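Local coordinates for secretin XcpQ (PDB 4E9J), which forms the outer-membrane channel of the type II secretion system, through which folded exoproteins leave the cell, this piece being its periplasmic N0, N1 and N2 domains, at residues F73-S78 with Y139-A144; E114-Q119 with R162-I167; V125-P130 with G174-S179; N197-G202 with A208-I213. One frame throughout, in Å; residues are numbered along the deposited sequence.

Contact 1 (F73-S78 with Y139-A144); sequences FLSVMS and YGHLAA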
loop_
_atom_site.group_PDB
_atom_site.type_symbol
_atom_site.label_atom_id
_atom_site.label_comp_id
_atom_site.label_asym_id
_atom_site.label_seq_id
_atom_site.Cartn_x
_atom_site.Cartn_y
_atom_site.Cartn_z
ATOM N N PHE A 73 13.830 4.962 11.889
ATOM C CA PHE A 73 15.065 4.366 11.345
ATOM C C PHE A 73 14.763 3.478 10.137
ATOM O O PHE A 73 15.406 3.619 9.107
ATOM C CB PHE A 73 15.790 3.557 12.433
ATOM C CG PHE A 73 16.815 2.557 11.950
ATOM C CD1 PHE A 73 18.013 2.980 11.390
ATOM C CD2 PHE A 73 16.625 1.199 12.145
ATOM C CE1 PHE A 73 19.003 2.058 11.027
ATOM C CE2 PHE A 73 17.604 0.277 11.755
ATOM C CZ PHE A 73 18.778 0.714 11.177
ATOM N N LEU A 74 13.753 2.591 10.252
ATOM C CA LEU A 74 13.380 1.690 9.138
ATOM C C LEU A 74 12.881 2.459 7.923
ATOM O O LEU A 74 13.201 2.086 6.798
ATOM C CB LEU A 74 12.333 0.678 9.595
ATOM C CG LEU A 74 12.756 -0.312 10.683
ATOM C CD1 LEU A 74 11.612 -1.266 11.005
ATOM C CD2 LEU A 74 13.996 -1.057 10.301
ATOM N N SER A 75 12.126 3.547 8.149
ATOM C CA SER A 75 11.618 4.409 7.096
ATOM C C SER A 75 12.762 5.106 6.388
ATOM O O SER A 75 12.727 5.227 5.169
ATOM C CB SER A 75 10.644 5.450 7.647
ATOM O OG SER A 75 9.324 4.934 7.668
ATOM N N VAL A 76 13.780 5.569 7.138
ATOM C CA VAL A 76 14.947 6.222 6.532
ATOM C C VAL A 76 15.742 5.206 5.705
ATOM O O VAL A 76 16.131 5.502 4.582
ATOM C CB VAL A 76 15.807 6.964 7.597
ATOM C CG1 VAL A 76 17.166 7.390 7.040
ATOM C CG2 VAL A 76 15.049 8.183 8.121
ATOM N N MET A 77 15.943 4.007 6.222
ATOM C CA MET A 77 16.687 2.971 5.494
ATOM C C MET A 77 15.949 2.637 4.190
ATOM O O MET A 77 16.541 2.699 3.115
ATOM C CB MET A 77 16.803 1.696 6.349
ATOM C CG MET A 77 17.844 1.727 7.493
ATOM S SD MET A 77 19.499 2.396 7.146
ATOM C CE MET A 77 19.299 3.996 7.709
ATOM N N SER A 78 14.648 2.320 4.289
ATOM C CA SER A 78 13.801 2.046 3.134
ATOM C C SER A 78 13.776 3.209 2.143
ATOM O O SER A 78 13.874 2.953 0.944
ATOM C CB SER A 78 12.382 1.685 3.565
ATOM O OG SER A 78 11.523 1.537 2.449
ATOM N N TYR A 139 9.854 7.945 -5.868
ATOM C CA TYR A 139 11.115 7.861 -5.090
ATOM C C TYR A 139 10.866 8.051 -3.612
ATOM O O TYR A 139 11.738 7.734 -2.817
ATOM C CB TYR A 139 12.164 8.909 -5.498
ATOM C CG TYR A 139 11.768 10.355 -5.280
ATOM C CD1 TYR A 139 11.986 10.984 -4.058
ATOM C CD2 TYR A 139 11.317 11.133 -6.332
ATOM C CE1 TYR A 139 11.665 12.329 -3.871
ATOM C CE2 TYR A 139 10.991 12.470 -6.156
ATOM C CZ TYR A 139 11.172 13.072 -4.930
ATOM O OH TYR A 139 10.862 14.409 -4.817
ATOM N N GLY A 140 9.741 8.668 -3.253
ATOM C CA GLY A 140 9.473 8.987 -1.866
ATOM C C GLY A 140 9.025 7.819 -1.026
ATOM O O GLY A 140 9.026 6.668 -1.453
ATOM N N HIS A 141 8.633 8.138 0.192
ATOM C CA HIS A 141 8.222 7.149 1.171
ATOM C C HIS A 141 7.080 7.701 1.967
ATOM O O HIS A 141 7.052 8.885 2.267
ATOM C CB HIS A 141 9.391 6.839 2.114
ATOM C CG HIS A 141 9.129 5.786 3.136
ATOM N ND1 HIS A 141 9.255 4.449 2.849
ATOM C CD2 HIS A 141 8.768 5.921 4.426
ATOM C CE1 HIS A 141 8.956 3.805 3.967
ATOM N NE2 HIS A 141 8.682 4.652 4.949
ATOM N N LEU A 142 6.146 6.843 2.334
ATOM C CA LEU A 142 5.044 7.240 3.188
ATOM C C LEU A 142 4.724 6.065 4.087
ATOM O O LEU A 142 4.498 4.977 3.586
ATOM C CB LEU A 142 3.823 7.692 2.372
ATOM C CG LEU A 142 2.580 8.091 3.171
ATOM C CD1 LEU A 142 2.850 9.306 4.053
ATOM C CD2 LEU A 142 1.409 8.403 2.220
ATOM N N ALA A 143 4.774 6.273 5.412
ATOM C CA ALA A 143 4.473 5.240 6.408
ATOM C C ALA A 143 3.697 5.844 7.570
ATOM O O ALA A 143 3.878 7.017 7.880
ATOM C CB ALA A 143 5.760 4.612 6.928
ATOM N N ALA A 144 2.844 5.032 8.217
ATOM C CA ALA A 144 2.086 5.436 9.397
ATOM C C ALA A 144 2.830 5.051 10.674
ATOM O O ALA A 144 3.511 4.019 10.710
ATOM C CB ALA A 144 0.720 4.763 9.400
#
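Ser75 and His141 meet across the seam between the N0 and N1 domains of the secretin's periplasmic part, where a helix of N0 lies against an edge strand of the N1 sheet. Ser75 OG and His141 NE2 are 2.8 Å apart and hydrogen-bonded, and either could supply the proton. The imidazole reaches across from the strand because its CG stands anti to the backbone N (chi1 -177°), which carries the ring out toward the helix. There the carbonyl oxygen of Ser75 lies over the centre of one ring face, 4.0 Å above its plane, so this single serine meets the histidine both through its hydroxyl and through its backbone. One helical turn on, Ser78 OG approaches obliquely at 3.7 Å from ND1, a van der Waals neighbour of the ring.

Helix 73-78 and strand 141-144 run nearly antiparallel, at 160°, with axes 9.2 Å apart. Backbone hydrogen bonds of His141 with Ser154 and of Ala143 with Ile152 tie the strand to strand 150-155, and the CB atoms of both residues point to the helix. On the helix side, the Ser75 carbonyl also accepts a hydrogen bond from Thr79 OG1. Two residues beyond the histidine, the methyl CB of Ala143 packs against the same serine hydroxyl, 3.7 Å from Ser75 OG.

Contact 2 (E114-Q119 with R162-I167); sequences ETRVIQ and RIEDVI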
loop_
_atom_site.group_PDB
_atom_site.type_symbol
_atom_site.label_atom_id
_atom_site.label_comp_id
_atom_site.label_asym_id
_atom_site.label_seq_id
_atom_site.Cartn_x
_atom_site.Cartn_y
_atom_site.Cartn_z
ATOM N N GLU A 114 14.502 14.503 2.379
ATOM C CA GLU A 114 14.271 14.668 3.810
ATOM C C GLU A 114 13.222 13.654 4.229
ATOM O O GLU A 114 12.261 13.460 3.501
ATOM C CB GLU A 114 13.810 16.086 4.175
ATOM C CG GLU A 114 13.506 16.272 5.665
ATOM C CD GLU A 114 12.957 17.622 6.092
ATOM O OE1 GLU A 114 13.243 18.634 5.414
ATOM O OE2 GLU A 114 12.262 17.670 7.132
ATOM N N THR A 115 13.422 12.989 5.389
ATOM C CA THR A 115 12.459 12.080 6.018
ATOM C C THR A 115 11.874 12.831 7.226
ATOM O O THR A 115 12.573 13.009 8.226
ATOM C CB THR A 115 13.116 10.783 6.414
ATOM O OG1 THR A 115 13.656 10.177 5.235
ATOM C CG2 THR A 115 12.133 9.830 7.095
ATOM N N ARG A 116 10.604 13.284 7.132
ATOM C CA ARG A 116 9.962 14.069 8.172
ATOM C C ARG A 116 8.787 13.335 8.821
ATOM O O ARG A 116 8.012 12.709 8.107
ATOM C CB ARG A 116 9.435 15.384 7.565
ATOM C CG ARG A 116 9.089 16.382 8.651
ATOM C CD ARG A 116 8.480 17.638 8.125
ATOM N NE ARG A 116 9.458 18.461 7.414
ATOM C CZ ARG A 116 9.196 19.651 6.894
ATOM N NH1 ARG A 116 7.971 20.166 6.979
ATOM N NH2 ARG A 116 10.153 20.330 6.261
ATOM N N VAL A 117 8.646 13.415 10.157
ATOM C CA VAL A 117 7.509 12.863 10.888
ATOM C C VAL A 117 6.521 14.020 11.043
ATOM O O VAL A 117 6.905 15.104 11.483
ATOM C CB VAL A 117 7.912 12.295 12.269
ATOM C CG1 VAL A 117 6.689 11.758 13.013
ATOM C CG2 VAL A 117 8.955 11.196 12.137
ATOM N N ILE A 118 5.266 13.806 10.661
ATOM C CA ILE A 118 4.201 14.814 10.708
ATOM C C ILE A 118 3.174 14.304 11.683
ATOM O O ILE A 118 2.555 13.286 11.417
ATOM C CB ILE A 118 3.570 15.052 9.300
ATOM C CG1 ILE A 118 4.649 15.521 8.295
ATOM C CG2 ILE A 118 2.461 16.106 9.371
ATOM C CD1 ILE A 118 4.151 15.785 6.847
ATOM N N GLN A 119 2.997 14.960 12.824
ATOM C CA GLN A 119 1.980 14.518 13.765
ATOM C C GLN A 119 0.636 15.071 13.278
ATOM O O GLN A 119 0.588 16.157 12.715
ATOM C CB GLN A 119 2.289 15.015 15.180
ATOM C CG GLN A 119 1.417 14.348 16.247
ATOM C CD GLN A 119 2.188 14.116 17.513
ATOM O OE1 GLN A 119 2.279 14.994 18.367
ATOM N NE2 GLN A 119 2.807 12.953 17.639
ATOM N N ARG A 162 4.584 21.450 1.456
ATOM C CA ARG A 162 3.325 21.509 0.704
ATOM C C ARG A 162 2.374 20.419 1.183
ATOM O O ARG A 162 1.198 20.708 1.410
ATOM C CB ARG A 162 3.562 21.396 -0.814
ATOM N N ILE A 163 2.888 19.185 1.406
ATOM C CA ILE A 163 2.058 18.075 1.904
ATOM C C ILE A 163 1.597 18.354 3.343
ATOM O O ILE A 163 0.466 18.027 3.698
ATOM C CB ILE A 163 2.776 16.709 1.737
ATOM C CG1 ILE A 163 2.963 16.379 0.253
ATOM C CG2 ILE A 163 1.993 15.560 2.448
ATOM C CD1 ILE A 163 4.015 15.340 -0.018
ATOM N N GLU A 164 2.463 18.930 4.171
ATOM C CA GLU A 164 2.085 19.289 5.541
ATOM C C GLU A 164 0.860 20.263 5.571
ATOM O O GLU A 164 0.011 20.112 6.449
ATOM C CB GLU A 164 3.300 19.833 6.314
ATOM C CG GLU A 164 3.081 19.963 7.815
ATOM C CD GLU A 164 4.316 19.831 8.689
ATOM O OE1 GLU A 164 5.448 19.884 8.156
ATOM O OE2 GLU A 164 4.145 19.680 9.920
ATOM N N ASP A 165 0.743 21.220 4.611
ATOM C CA ASP A 165 -0.439 22.110 4.523
ATOM C C ASP A 165 -1.692 21.337 4.121
ATOM O O ASP A 165 -2.768 21.672 4.603
ATOM C CB ASP A 165 -0.223 23.261 3.529
ATOM N N VAL A 166 -1.563 20.319 3.248
ATOM C CA VAL A 166 -2.696 19.501 2.785
ATOM C C VAL A 166 -3.213 18.676 3.959
ATOM O O VAL A 166 -4.421 18.588 4.161
ATOM C CB VAL A 166 -2.307 18.621 1.563
ATOM C CG1 VAL A 166 -3.396 17.596 1.228
ATOM C CG2 VAL A 166 -2.010 19.492 0.349
ATOM N N ILE A 167 -2.303 18.104 4.741
ATOM C CA ILE A 167 -2.650 17.337 5.943
ATOM C C ILE A 167 -3.380 18.242 6.933
ATOM O O ILE A 167 -4.423 17.845 7.434
ATOM C CB ILE A 167 -1.408 16.650 6.587
ATOM C CG1 ILE A 167 -0.851 15.555 5.657
ATOM C CG2 ILE A 167 -1.778 16.055 7.954
ATOM C CD1 ILE A 167 0.508 15.109 5.947
#
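Strand 114-119 and helix 162-167 run nearly parallel, 16° between their directions and 10.1 Å between their axes, with the CA atoms of Ile118 and Glu164 the nearest pair. Two side chains of the strand, Arg116 and Ile118, point at the helix, one making the polar contact and the other a mainly apolar one.

The guanidinium of Arg116 is held between two carboxylates. Its NH1 donates to Glu164 OE1 at 2.8 Å in a salt bridge, lying close to the guanidinium plane but bent to 141° at the hydrogen; the oxygen is met nearly in line with its own C-O bond. The arginine chain turns at chi3 (-71°), which swings the group so that NE faces back along its own strand. There NE forms a second salt bridge to Glu114 OE2, 2.9 Å long and almost straight, though that oxygen is reached from above the carboxylate plane. Bonds to both partners in the guanidinium plane should restrict its rotation, and the two acids probably offset its charge. Glu114 is itself steadied by a hydrogen bond between its OE1 and Ser157 OG.

Ile118 supplies the apolar half. Its CD1 methyl touches the CD1 methyl of Ile167 at 3.8 Å, the two side chains crossing at a slant, while its CG2 lies 4.0 Å from Glu164 OE2, alongside the charged end. Ile167 also packs on Leu151 of strand 150-155, which pairs with strand 114-119. Helix 157-171 is thus laid on one face of the sheet through an isoleucine pair bordered by a salt-bridge network, a helix-on-sheet packing within the compact alpha/beta fold of the secretin N1 domain.

Contact 3 (V125-P130 with G174-S179); sequences VSELIP and GSHDYS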
loop_
_atom_site.group_PDB
_atom_site.type_symbol
_atom_site.label_atom_id
_atom_site.label_comp_id
_atom_site.label_asym_id
_atom_site.label_seq_id
_atom_site.Cartn_x
_atom_site.Cartn_y
_atom_site.Cartn_z
ATOM N N VAL A 125 -4.548 8.794 11.622
ATOM C CA VAL A 125 -3.633 8.912 10.472
ATOM C C VAL A 125 -3.962 7.988 9.338
ATOM O O VAL A 125 -3.789 8.399 8.200
ATOM C CB VAL A 125 -2.108 8.842 10.787
ATOM C CG1 VAL A 125 -1.630 10.150 11.317
ATOM C CG2 VAL A 125 -1.744 7.694 11.723
ATOM N N SER A 126 -4.384 6.747 9.625
ATOM C CA SER A 126 -4.732 5.770 8.585
ATOM C C SER A 126 -5.771 6.291 7.601
ATOM O O SER A 126 -5.702 5.946 6.439
ATOM C CB SER A 126 -5.235 4.466 9.208
ATOM O OG SER A 126 -6.402 4.714 9.976
ATOM N N GLU A 127 -6.709 7.129 8.045
ATOM C CA GLU A 127 -7.730 7.674 7.155
ATOM C C GLU A 127 -7.202 8.749 6.185
ATOM O O GLU A 127 -7.847 8.985 5.167
ATOM C CB GLU A 127 -8.907 8.190 7.981
ATOM C CG GLU A 127 -9.607 7.063 8.720
ATOM C CD GLU A 127 -10.703 7.474 9.680
ATOM O OE1 GLU A 127 -10.986 8.691 9.768
ATOM O OE2 GLU A 127 -11.284 6.578 10.340
ATOM N N LEU A 128 -6.069 9.429 6.498
ATOM C CA LEU A 128 -5.514 10.447 5.610
ATOM C C LEU A 128 -4.584 9.834 4.566
ATOM O O LEU A 128 -4.477 10.410 3.496
ATOM C CB LEU A 128 -4.770 11.539 6.408
ATOM C CG LEU A 128 -5.586 12.251 7.502
ATOM C CD1 LEU A 128 -4.730 13.237 8.239
ATOM C CD2 LEU A 128 -6.796 13.019 6.908
ATOM N N ILE A 129 -3.957 8.667 4.844
ATOM C CA ILE A 129 -2.986 7.999 3.948
ATOM C C ILE A 129 -3.463 7.894 2.473
ATOM O O ILE A 129 -2.735 8.325 1.569
ATOM C CB ILE A 129 -2.567 6.600 4.515
ATOM C CG1 ILE A 129 -1.764 6.695 5.850
ATOM C CG2 ILE A 129 -1.837 5.756 3.442
ATOM C CD1 ILE A 129 -0.243 6.627 5.794
ATOM N N PRO A 130 -4.664 7.335 2.168
ATOM C CA PRO A 130 -5.070 7.273 0.742
ATOM C C PRO A 130 -5.313 8.650 0.109
ATOM O O PRO A 130 -5.252 8.785 -1.116
ATOM C CB PRO A 130 -6.320 6.383 0.733
ATOM C CG PRO A 130 -6.601 6.018 2.171
ATOM C CD PRO A 130 -5.697 6.789 3.070
ATOM N N GLY A 174 -14.382 16.523 9.103
ATOM C CA GLY A 174 -14.995 15.531 9.985
ATOM C C GLY A 174 -15.061 14.114 9.427
ATOM O O GLY A 174 -15.075 13.149 10.192
ATOM N N SER A 175 -15.112 13.976 8.103
ATOM C CA SER A 175 -15.217 12.682 7.438
ATOM C C SER A 175 -14.122 12.581 6.390
ATOM O O SER A 175 -13.701 13.589 5.843
ATOM C CB SER A 175 -16.595 12.538 6.793
ATOM O OG SER A 175 -16.749 11.341 6.048
ATOM N N HIS A 176 -13.594 11.376 6.200
ATOM C CA HIS A 176 -12.592 11.083 5.180
ATOM C C HIS A 176 -13.029 9.957 4.275
ATOM O O HIS A 176 -12.205 9.245 3.715
ATOM C CB HIS A 176 -11.239 10.839 5.834
ATOM C CG HIS A 176 -10.730 12.095 6.458
ATOM N ND1 HIS A 176 -10.667 12.246 7.831
ATOM C CD2 HIS A 176 -10.430 13.275 5.874
ATOM C CE1 HIS A 176 -10.277 13.493 8.040
ATOM N NE2 HIS A 176 -10.098 14.144 6.891
ATOM N N ASP A 177 -14.352 9.829 4.096
ATOM C CA ASP A 177 -14.944 8.847 3.171
ATOM C C ASP A 177 -14.727 9.436 1.792
ATOM O O ASP A 177 -14.676 10.656 1.659
ATOM C CB ASP A 177 -16.451 8.662 3.434
ATOM C CG ASP A 177 -16.757 7.909 4.722
ATOM O OD1 ASP A 177 -15.805 7.367 5.343
ATOM O OD2 ASP A 177 -17.951 7.772 5.062
ATOM N N TYR A 178 -14.619 8.625 0.777
ATOM C CA TYR A 178 -14.342 9.183 -0.540
ATOM C C TYR A 178 -14.840 8.294 -1.647
ATOM O O TYR A 178 -15.144 7.131 -1.378
ATOM C CB TYR A 178 -12.824 9.431 -0.681
ATOM C CG TYR A 178 -11.952 8.198 -0.518
ATOM C CD1 TYR A 178 -11.472 7.827 0.718
ATOM C CD2 TYR A 178 -11.553 7.451 -1.617
ATOM C CE1 TYR A 178 -10.596 6.760 0.868
ATOM C CE2 TYR A 178 -10.691 6.364 -1.479
ATOM C CZ TYR A 178 -10.175 6.054 -0.235
ATOM O OH TYR A 178 -9.314 5.005 -0.033
ATOM N N SER A 179 -15.028 8.893 -2.866
ATOM C CA SER A 179 -15.363 8.207 -4.116
ATOM C C SER A 179 -14.221 8.410 -5.101
ATOM O O SER A 179 -13.604 9.476 -5.121
ATOM C CB SER A 179 -16.655 8.723 -4.727
ATOM O OG SER A 179 -17.729 8.220 -3.963
HETATM O O HOH W 1 -10.220 7.700 4.378
#
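Helical segment 125-130 lies beside the linking chain 174-177 and the start of strand 178-182, closest at Glu127 and His176, whose CA atoms are 6.3 Å apart. A water bridges the two backbones here, donating to Glu127 O at 2.8 Å and to His176 O at 2.6 Å.

Leu128 lays its CD2 methyl over one face of the His176 imidazole, in a CH-pi contact 3.6 Å from the ring centroid and 16° off the normal. The ring is turned toward the helix with CG anti to its carbonyl carbon (chi1 -67°), and its NE2 is hydrogen-bonded to Leu170 O. Glu127 OE1 comes at the ring edge, near its plane, but remains 4.1 Å from ND1; the carboxylate has its stronger partner in Arg184 of the second subunit, a salt bridge through OE2. The contact thus lies where N1 hands over to N2, with the N1 helix packed against the linker and against the first strand of the N2 sheet. In this crystal the strand also pairs antiparallel with its counterpart in the second subunit, so the N2 sheet continues across the dimer interface.

Further along, Tyr178 brings its hydroxyl end up to the pyrrolidine ring of Pro130, the two side chains crossing at about a right angle: Pro130 CB lies 3.4 Å from Tyr178 OH, which is weakly hydrogen-bonded to Arg220 NH2 of the second subunit.

Contact 4 (N197-G202 with A208-I213); sequences NAMSRG and AGAQVI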
loop_
_atom_site.group_PDB
_atom_site.type_symbol
_atom_site.label_atom_id
_atom_site.label_comp_id
_atom_site.label_asym_id
_atom_site.label_seq_id
_atom_site.Cartn_x
_atom_site.Cartn_y
_atom_site.Cartn_z
ATOM N N ASN A 197 -13.353 25.231 -9.887
ATOM C CA ASN A 197 -13.881 26.526 -10.346
ATOM C C ASN A 197 -15.387 26.581 -10.147
ATOM O O ASN A 197 -15.862 27.513 -9.509
ATOM C CB ASN A 197 -13.512 26.797 -11.820
ATOM C CG ASN A 197 -12.102 27.261 -12.014
ATOM O OD1 ASN A 197 -11.353 27.496 -11.060
ATOM N ND2 ASN A 197 -11.712 27.427 -13.265
ATOM N N ALA A 198 -16.130 25.565 -10.612
ATOM C CA ALA A 198 -17.591 25.523 -10.421
ATOM C C ALA A 198 -18.010 25.591 -8.939
ATOM O O ALA A 198 -18.987 26.277 -8.623
ATOM C CB ALA A 198 -18.178 24.287 -11.073
ATOM N N MET A 199 -17.279 24.903 -8.038
ATOM C CA MET A 199 -17.590 24.961 -6.608
ATOM C C MET A 199 -17.276 26.342 -6.026
ATOM O O MET A 199 -18.095 26.860 -5.272
ATOM C CB MET A 199 -16.872 23.871 -5.809
ATOM C CG MET A 199 -17.484 22.507 -6.012
ATOM S SD MET A 199 -16.815 21.282 -4.894
ATOM C CE MET A 199 -15.100 21.209 -5.481
ATOM N N SER A 200 -16.111 26.929 -6.368
ATOM C CA SER A 200 -15.746 28.276 -5.909
ATOM C C SER A 200 -16.676 29.390 -6.455
ATOM O O SER A 200 -16.907 30.361 -5.739
ATOM C CB SER A 200 -14.300 28.629 -6.258
ATOM O OG SER A 200 -13.319 27.830 -5.624
ATOM N N ARG A 201 -17.197 29.260 -7.685
ATOM C CA ARG A 201 -18.091 30.266 -8.286
ATOM C C ARG A 201 -19.581 30.069 -7.926
ATOM O O ARG A 201 -20.392 30.918 -8.275
ATOM C CB ARG A 201 -17.952 30.284 -9.828
ATOM C CG ARG A 201 -16.572 30.483 -10.487
ATOM C CD ARG A 201 -16.777 30.443 -12.003
ATOM N NE ARG A 201 -15.602 30.050 -12.789
ATOM C CZ ARG A 201 -14.687 30.903 -13.253
ATOM N NH1 ARG A 201 -14.758 32.195 -12.953
ATOM N NH2 ARG A 201 -13.663 30.458 -13.973
ATOM N N GLY A 202 -19.938 28.961 -7.278
ATOM C CA GLY A 202 -21.322 28.654 -6.921
ATOM C C GLY A 202 -22.136 27.908 -7.971
ATOM O O GLY A 202 -23.338 27.713 -7.785
ATOM N N ALA A 208 -21.695 21.798 -3.065
ATOM C CA ALA A 208 -20.977 22.711 -2.165
ATOM C C ALA A 208 -20.612 21.973 -0.880
ATOM O O ALA A 208 -21.445 21.264 -0.320
ATOM C CB ALA A 208 -21.862 23.919 -1.834
ATOM N N GLY A 209 -19.360 22.085 -0.470
ATOM C CA GLY A 209 -18.853 21.373 0.691
ATOM C C GLY A 209 -17.989 20.200 0.282
ATOM O O GLY A 209 -17.159 19.767 1.074
ATOM N N ALA A 210 -18.169 19.664 -0.955
ATOM C CA ALA A 210 -17.342 18.561 -1.430
ATOM C C ALA A 210 -15.974 19.092 -1.894
ATOM O O ALA A 210 -15.791 20.294 -1.995
ATOM C CB ALA A 210 -18.045 17.811 -2.541
ATOM N N GLN A 211 -14.999 18.206 -2.084
ATOM C CA GLN A 211 -13.622 18.588 -2.444
ATOM C C GLN A 211 -13.070 17.535 -3.410
ATOM O O GLN A 211 -13.559 16.406 -3.375
ATOM C CB GLN A 211 -12.796 18.692 -1.149
ATOM C CG GLN A 211 -11.270 18.753 -1.314
ATOM C CD GLN A 211 -10.546 18.819 0.012
ATOM O OE1 GLN A 211 -11.132 19.049 1.069
ATOM N NE2 GLN A 211 -9.241 18.634 -0.014
ATOM N N VAL A 212 -12.113 17.920 -4.295
ATOM C CA VAL A 212 -11.494 17.046 -5.320
ATOM C C VAL A 212 -10.028 16.929 -5.033
ATOM O O VAL A 212 -9.425 17.957 -4.763
ATOM C CB VAL A 212 -11.608 17.646 -6.766
ATOM C CG1 VAL A 212 -11.104 16.653 -7.814
ATOM C CG2 VAL A 212 -13.008 18.070 -7.120
ATOM N N ILE A 213 -9.428 15.727 -5.186
ATOM C CA ILE A 213 -7.988 15.503 -5.154
ATOM C C ILE A 213 -7.678 14.813 -6.497
ATOM O O ILE A 213 -8.223 13.738 -6.786
ATOM C CB ILE A 213 -7.495 14.649 -3.961
ATOM C CG1 ILE A 213 -7.622 15.470 -2.637
ATOM C CG2 ILE A 213 -6.054 14.172 -4.186
ATOM C CD1 ILE A 213 -7.406 14.682 -1.349
#
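Met199, from the last turn of helix 188-201, lies across the chain that leads into strand 211-215, and its SD and CE make the close approaches of the contact. The sulfur SD sits 3.2 Å from Ala210 O, a close approach of sulfur to a carbonyl oxygen, and 4.4 Å from the Ala210 methyl CB. The methionine side chain bends at chi3 (-66°), which turns CE along the strand toward Val212, where it packs on CG2 at 4.1 Å, the two side chains lying aslant.

Both segments belong to the N2 domain, and the contact spans the loop that joins helix 188-201 to strand 211-215 in the compact alpha/beta fold of N2. Leaving the helix, Gly202 adopts positive phi (88°) and closes a Schellman motif, so the chain can break off and double back. Leu233 of helix 227-240 touches Met199, Ala210 and Val212 alike, joining a second helix to the same apolar cluster. Val212 also reaches Leu195 on the earlier turn of helix 188-201, while its strand is held to the neighbouring strand 220-224 by backbone hydrogen bonds of Gln211 with Leu224 and of Ile213 with Ile222.

Overall arrangement
From the N terminus, contact 1 closes the first long loop, bringing the N0 helix 66-79 onto N1 strand 141-145. Contact 2 starts inside that loop, at strand 114-119, and ends beyond it on helix 157-171, so the two cross; they touch through Val76 and Thr115. Contact 3 crosses both, opening at helix 125-132 and closing past them at the N1-N2 junction, and packs on contact 2 through Leu128 and Ile167 and on contact 1 through Ile129. Contact 4 follows in series, a short loop wholly within N2, about 6 Å from contacts 2 and 3 at the nearest atoms; it shares the N2 sheet with contact 3.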